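Local coordinates for protein N-formylglutamate amidohydrolase (Ralstonia eutropha, PDB 2Q7S) that binds zinc and probably acts as a hydrolase of the N-formylglutamate amidohydrolase family, at residues G21-S33 and A159-H172. Residues are numbered along the deposited sequence; the frame is centred on the assembly and turned at random.
Sequences GEALPLVCDSPHS and AYQRFGAVWHLNLH. With ZN (zinc ion), chain C.
Val27 and Leu169 lie on neighbouring parallel strands, 26-30 and 166-174, in the middle of a mixed sheet of an alpha/beta fold that carries a zinc site toward the C-terminal ends of these strands. Five backbone hydrogen bonds join them, from Trp167 N to Pro25 O (2.9 Å) through to Leu171 N to Asp29 O, with Val27 and Asp29 alone on their strand bonding to this neighbour through both N and O.

Apolar packing is densest away from the zinc. Pro25 stands about perpendicular to the Phe163 ring and sets CD over its centre, a CH-pi contact 3.6 Å from the centroid, and its CB meets Ala159 CB; proline's compact, rigid CH2 groups suit this place against the end of helix 134-163. Beta-branched Val27 turns CG2 to Ala159 and Val166 on the helix side, whereas farther along Cys28 SG packs against Leu169 CB on the other face.

A buried polar cluster follows. With chi1 at 80°, Asp29 CG sits between backbone N and carbonyl carbon, bringing OD1 to His168 NE2 (2.8 Å, anti side) and Asn170 ND2 (3.1 Å, syn side), which arrive from opposite faces of the carboxylate; OD2 bonds to Tyr148. Ser246 OG hydrogen-bonds His168 ND1, so histidine uses both ring nitrogens here.

His32, just past strand 26-30, and His172, near the end of 166-174, bind zinc through ND1, with Asp55. Asp83 OD1 hydrogen-bonds His32 NE2, helping fix that ring's rotation. His172 NE2, pointing away from the metal, donates to Asn170 OD1 at 2.7 Å from above the amide's carbonyl plane.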
loop_
_atom_site.group_PDB
_atom_site.type_symbol
_atom_site.label_atom_id
_atom_site.label_comp_id
_atom_site.label_asym_id
_atom_site.label_seq_id
_atom_site.Cartn_x
_atom_site.Cartn_y
_atom_site.Cartn_z
ATOM N N GLY A 21 8.223 -11.816 19.652
ATOM C CA GLY A 21 9.266 -11.415 20.566
ATOM C C GLY A 21 9.375 -9.899 20.707
ATOM O O GLY A 21 8.377 -9.209 20.714
ATOM N N GLU A 22 10.603 -9.408 20.844
ATOM C CA GLU A 22 10.888 -7.986 21.030
ATOM C C GLU A 22 10.198 -7.215 19.932
ATOM O O GLU A 22 10.304 -7.598 18.765
ATOM C CB GLU A 22 12.417 -7.748 20.969
ATOM C CG GLU A 22 12.882 -6.330 20.545
ATOM C CD GLU A 22 14.364 -6.259 20.134
ATOM O OE1 GLU A 22 14.985 -7.325 19.849
ATOM O OE2 GLU A 22 14.904 -5.117 20.085
ATOM N N ALA A 23 9.427 -6.188 20.292
ATOM C CA ALA A 23 8.877 -5.266 19.299
ATOM C C ALA A 23 9.918 -4.188 18.902
ATOM O O ALA A 23 10.798 -3.837 19.707
ATOM C CB ALA A 23 7.581 -4.643 19.802
ATOM N N LEU A 24 9.819 -3.683 17.659
ATOM C CA LEU A 24 10.603 -2.514 17.153
ATOM C C LEU A 24 9.631 -1.571 16.490
ATOM O O LEU A 24 8.575 -2.019 16.041
ATOM C CB LEU A 24 11.616 -3.012 16.107
ATOM C CG LEU A 24 12.801 -3.810 16.676
ATOM C CD1 LEU A 24 13.593 -4.480 15.519
ATOM C CD2 LEU A 24 13.718 -2.888 17.485
ATOM N N PRO A 25 9.963 -0.274 16.369
ATOM C CA PRO A 25 9.007 0.641 15.701
ATOM C C PRO A 25 9.084 0.615 14.160
ATOM O O PRO A 25 9.417 1.623 13.511
ATOM C CB PRO A 25 9.460 2.008 16.175
ATOM C CG PRO A 25 10.972 1.857 16.405
ATOM C CD PRO A 25 11.182 0.415 16.836
ATOM N N LEU A 26 8.808 -0.545 13.618
ATOM C CA LEU A 26 8.675 -0.787 12.196
ATOM C C LEU A 26 7.238 -1.202 12.011
ATOM O O LEU A 26 6.809 -2.290 12.442
ATOM C CB LEU A 26 9.622 -1.892 11.774
ATOM C CG LEU A 26 9.438 -2.333 10.316
ATOM C CD1 LEU A 26 9.938 -1.258 9.401
ATOM C CD2 LEU A 26 10.150 -3.682 10.116
ATOM N N VAL A 27 6.464 -0.339 11.374
ATOM C CA VAL A 27 5.030 -0.603 11.169
ATOM C C VAL A 27 4.827 -0.635 9.655
ATOM O O VAL A 27 5.231 0.306 8.963
ATOM C CB VAL A 27 4.166 0.506 11.790
ATOM C CG1 VAL A 27 2.659 0.310 11.481
ATOM C CG2 VAL A 27 4.426 0.589 13.270
ATOM N N CYS A 28 4.213 -1.713 9.153
ATOM C CA CYS A 28 4.098 -1.943 7.713
ATOM C C CYS A 28 2.645 -2.167 7.340
ATOM O O CYS A 28 1.955 -2.920 8.019
ATOM C CB CYS A 28 4.976 -3.112 7.290
ATOM S SG CYS A 28 6.697 -2.860 7.605
ATOM N N ASP A 29 2.130 -1.460 6.318
ATOM C CA ASP A 29 0.798 -1.794 5.868
ATOM C C ASP A 29 0.708 -2.169 4.374
ATOM O O ASP A 29 1.422 -1.640 3.582
ATOM C CB ASP A 29 -0.222 -0.777 6.285
ATOM C CG ASP A 29 -0.240 0.415 5.436
ATOM O OD1 ASP A 29 0.816 1.043 5.312
ATOM O OD2 ASP A 29 -1.348 0.761 4.940
ATOM N N SER A 30 -0.166 -3.138 4.091
ATOM C CA SER A 30 -0.482 -3.608 2.739
ATOM C C SER A 30 -1.985 -3.242 2.542
ATOM O O SER A 30 -2.911 -4.060 2.812
ATOM C CB SER A 30 -0.193 -5.113 2.612
ATOM O OG SER A 30 -0.553 -5.715 1.370
ATOM N N PRO A 31 -2.243 -2.045 1.996
ATOM C CA PRO A 31 -3.651 -1.592 1.825
ATOM C C PRO A 31 -4.430 -2.214 0.653
ATOM O O PRO A 31 -5.641 -2.068 0.572
ATOM C CB PRO A 31 -3.502 -0.086 1.598
ATOM C CG PRO A 31 -2.145 0.054 1.006
ATOM C CD PRO A 31 -1.271 -1.014 1.581
ATOM N N HIS A 32 -3.711 -2.818 -0.284
ATOM C CA HIS A 32 -4.241 -3.204 -1.555
ATOM C C HIS A 32 -4.330 -4.672 -1.832
ATOM O O HIS A 32 -4.743 -5.038 -2.912
ATOM C CB HIS A 32 -3.417 -2.515 -2.613
ATOM C CG HIS A 32 -3.622 -1.045 -2.628
ATOM N ND1 HIS A 32 -2.770 -0.181 -3.262
ATOM C CD2 HIS A 32 -4.596 -0.279 -2.073
ATOM C CE1 HIS A 32 -3.209 1.057 -3.108
ATOM N NE2 HIS A 32 -4.324 1.026 -2.401
ATOM N N SER A 33 -3.950 -5.496 -0.842
ATOM C CA SER A 33 -3.858 -6.926 -0.996
ATOM C C SER A 33 -5.148 -7.690 -0.695
ATOM O O SER A 33 -5.169 -8.915 -0.830
ATOM C CB SER A 33 -2.699 -7.509 -0.180
ATOM O OG SER A 33 -2.717 -7.123 1.188
ATOM N N ALA A 159 3.999 2.762 18.431
ATOM C CA ALA A 159 5.408 2.682 18.169
ATOM C C ALA A 159 6.139 3.950 18.573
ATOM O O ALA A 159 7.126 3.894 19.296
ATOM C CB ALA A 159 5.666 2.365 16.669
ATOM N N TYR A 160 5.649 5.103 18.108
ATOM C CA TYR A 160 6.321 6.325 18.326
ATOM C C TYR A 160 6.285 6.631 19.832
ATOM O O TYR A 160 7.261 7.080 20.393
ATOM C CB TYR A 160 5.646 7.470 17.540
ATOM C CG TYR A 160 6.341 8.768 17.761
ATOM C CD1 TYR A 160 7.388 9.133 16.973
ATOM C CD2 TYR A 160 6.006 9.603 18.834
ATOM C CE1 TYR A 160 8.072 10.297 17.205
ATOM C CE2 TYR A 160 6.677 10.786 19.054
ATOM C CZ TYR A 160 7.713 11.123 18.237
ATOM O OH TYR A 160 8.394 12.317 18.421
ATOM N N GLN A 161 5.157 6.373 20.482
ATOM C CA GLN A 161 5.044 6.707 21.899
ATOM C C GLN A 161 6.041 5.911 22.727
ATOM O O GLN A 161 6.653 6.444 23.646
ATOM C CB GLN A 161 3.654 6.431 22.383
ATOM C CG GLN A 161 3.414 6.914 23.820
ATOM C CD GLN A 161 1.966 7.138 24.103
ATOM O OE1 GLN A 161 1.473 8.240 23.925
ATOM N NE2 GLN A 161 1.253 6.074 24.494
ATOM N N ARG A 162 6.219 4.633 22.401
ATOM C CA ARG A 162 7.190 3.784 23.146
ATOM C C ARG A 162 8.658 4.073 22.751
ATOM O O ARG A 162 9.547 4.131 23.593
ATOM C CB ARG A 162 6.878 2.357 22.900
ATOM C CG ARG A 162 7.935 1.401 23.345
ATOM C CD ARG A 162 7.475 -0.000 23.308
ATOM N NE ARG A 162 8.618 -0.838 23.590
ATOM C CZ ARG A 162 8.614 -2.159 23.482
ATOM N NH1 ARG A 162 7.522 -2.818 23.116
ATOM N NH2 ARG A 162 9.731 -2.801 23.714
ATOM N N PHE A 163 8.916 4.275 21.468
ATOM C CA PHE A 163 10.295 4.318 21.014
ATOM C C PHE A 163 10.845 5.716 20.755
ATOM O O PHE A 163 12.051 5.895 20.756
ATOM C CB PHE A 163 10.452 3.439 19.781
ATOM C CG PHE A 163 10.352 1.955 20.080
ATOM C CD1 PHE A 163 11.447 1.248 20.503
ATOM C CD2 PHE A 163 9.188 1.284 19.884
ATOM C CE1 PHE A 163 11.344 -0.117 20.741
ATOM C CE2 PHE A 163 9.093 -0.092 20.130
ATOM C CZ PHE A 163 10.147 -0.761 20.563
ATOM N N GLY A 164 9.968 6.685 20.504
ATOM C CA GLY A 164 10.398 8.037 20.151
ATOM C C GLY A 164 10.826 8.186 18.720
ATOM O O GLY A 164 11.345 9.212 18.357
ATOM N N ALA A 165 10.539 7.180 17.899
ATOM C CA ALA A 165 10.733 7.213 16.472
ATOM C C ALA A 165 9.812 6.155 15.888
ATOM O O ALA A 165 9.381 5.240 16.586
ATOM C CB ALA A 165 12.175 6.911 16.131
ATOM N N VAL A 166 9.551 6.251 14.589
ATOM C CA VAL A 166 8.833 5.223 13.876
ATOM C C VAL A 166 9.266 5.208 12.395
ATOM O O VAL A 166 9.598 6.234 11.775
ATOM C CB VAL A 166 7.283 5.414 14.035
ATOM C CG1 VAL A 166 6.820 6.723 13.393
ATOM C CG2 VAL A 166 6.512 4.204 13.500
ATOM N N TRP A 167 9.262 4.025 11.841
ATOM C CA TRP A 167 9.541 3.804 10.420
ATOM C C TRP A 167 8.374 3.018 9.865
ATOM O O TRP A 167 8.122 1.878 10.293
ATOM C CB TRP A 167 10.860 3.046 10.235
ATOM C CG TRP A 167 12.103 3.875 10.517
ATOM C CD1 TRP A 167 12.855 4.553 9.618
ATOM C CD2 TRP A 167 12.699 4.122 11.802
ATOM N NE1 TRP A 167 13.895 5.184 10.246
ATOM C CE2 TRP A 167 13.820 4.945 11.587
ATOM C CE3 TRP A 167 12.379 3.739 13.113
ATOM C CZ2 TRP A 167 14.618 5.398 12.623
ATOM C CZ3 TRP A 167 13.177 4.175 14.147
ATOM C CH2 TRP A 167 14.289 4.999 13.898
ATOM N N HIS A 168 7.616 3.676 8.979
ATOM C CA HIS A 168 6.445 3.126 8.349
ATOM C C HIS A 168 6.771 2.720 6.893
ATOM O O HIS A 168 7.316 3.524 6.169
ATOM C CB HIS A 168 5.365 4.178 8.359
ATOM C CG HIS A 168 4.206 3.844 7.492
ATOM N ND1 HIS A 168 3.701 4.714 6.558
ATOM C CD2 HIS A 168 3.459 2.724 7.411
ATOM C CE1 HIS A 168 2.664 4.154 5.957
ATOM N NE2 HIS A 168 2.493 2.948 6.469
ATOM N N LEU A 169 6.452 1.480 6.503
ATOM C CA LEU A 169 6.533 1.005 5.095
ATOM C C LEU A 169 5.105 0.779 4.577
ATOM O O LEU A 169 4.325 0.062 5.165
ATOM C CB LEU A 169 7.377 -0.244 4.945
ATOM C CG LEU A 169 8.805 -0.281 5.531
ATOM C CD1 LEU A 169 9.534 -1.618 5.233
ATOM C CD2 LEU A 169 9.628 0.921 5.049
ATOM N N ASN A 170 4.780 1.452 3.492
ATOM C CA ASN A 170 3.529 1.321 2.763
ATOM C C ASN A 170 3.797 0.419 1.526
ATOM O O ASN A 170 4.589 0.769 0.653
ATOM C CB ASN A 170 3.077 2.763 2.386
ATOM C CG ASN A 170 1.695 2.824 1.806
ATOM O OD1 ASN A 170 1.530 3.163 0.630
ATOM N ND2 ASN A 170 0.697 2.531 2.605
ATOM N N LEU A 171 3.165 -0.755 1.464
ATOM C CA LEU A 171 3.619 -1.827 0.633
ATOM C C LEU A 171 2.676 -2.070 -0.527
ATOM O O LEU A 171 1.473 -2.207 -0.311
ATOM C CB LEU A 171 3.726 -3.131 1.500
ATOM C CG LEU A 171 4.607 -3.032 2.753
ATOM C CD1 LEU A 171 4.568 -4.328 3.605
ATOM C CD2 LEU A 171 6.027 -2.668 2.408
ATOM N N HIS A 172 3.236 -2.207 -1.743
ATOM C CA HIS A 172 2.453 -2.333 -2.970
ATOM C C HIS A 172 3.103 -3.245 -3.971
ATOM O O HIS A 172 4.260 -3.652 -3.836
ATOM C CB HIS A 172 2.274 -0.942 -3.650
ATOM C CG HIS A 172 1.561 0.015 -2.796
ATOM N ND1 HIS A 172 0.204 0.239 -2.907
ATOM C CD2 HIS A 172 1.986 0.722 -1.732
ATOM C CE1 HIS A 172 -0.160 1.076 -1.958
ATOM N NE2 HIS A 172 0.898 1.381 -1.234
HETATM ZN ZN ZN C . -0.963 -0.556 -4.299
HETATM O O HOH W 1 9.148 -5.669 22.916
HETATM O O HOH W 2 -0.880 -3.675 -0.617
#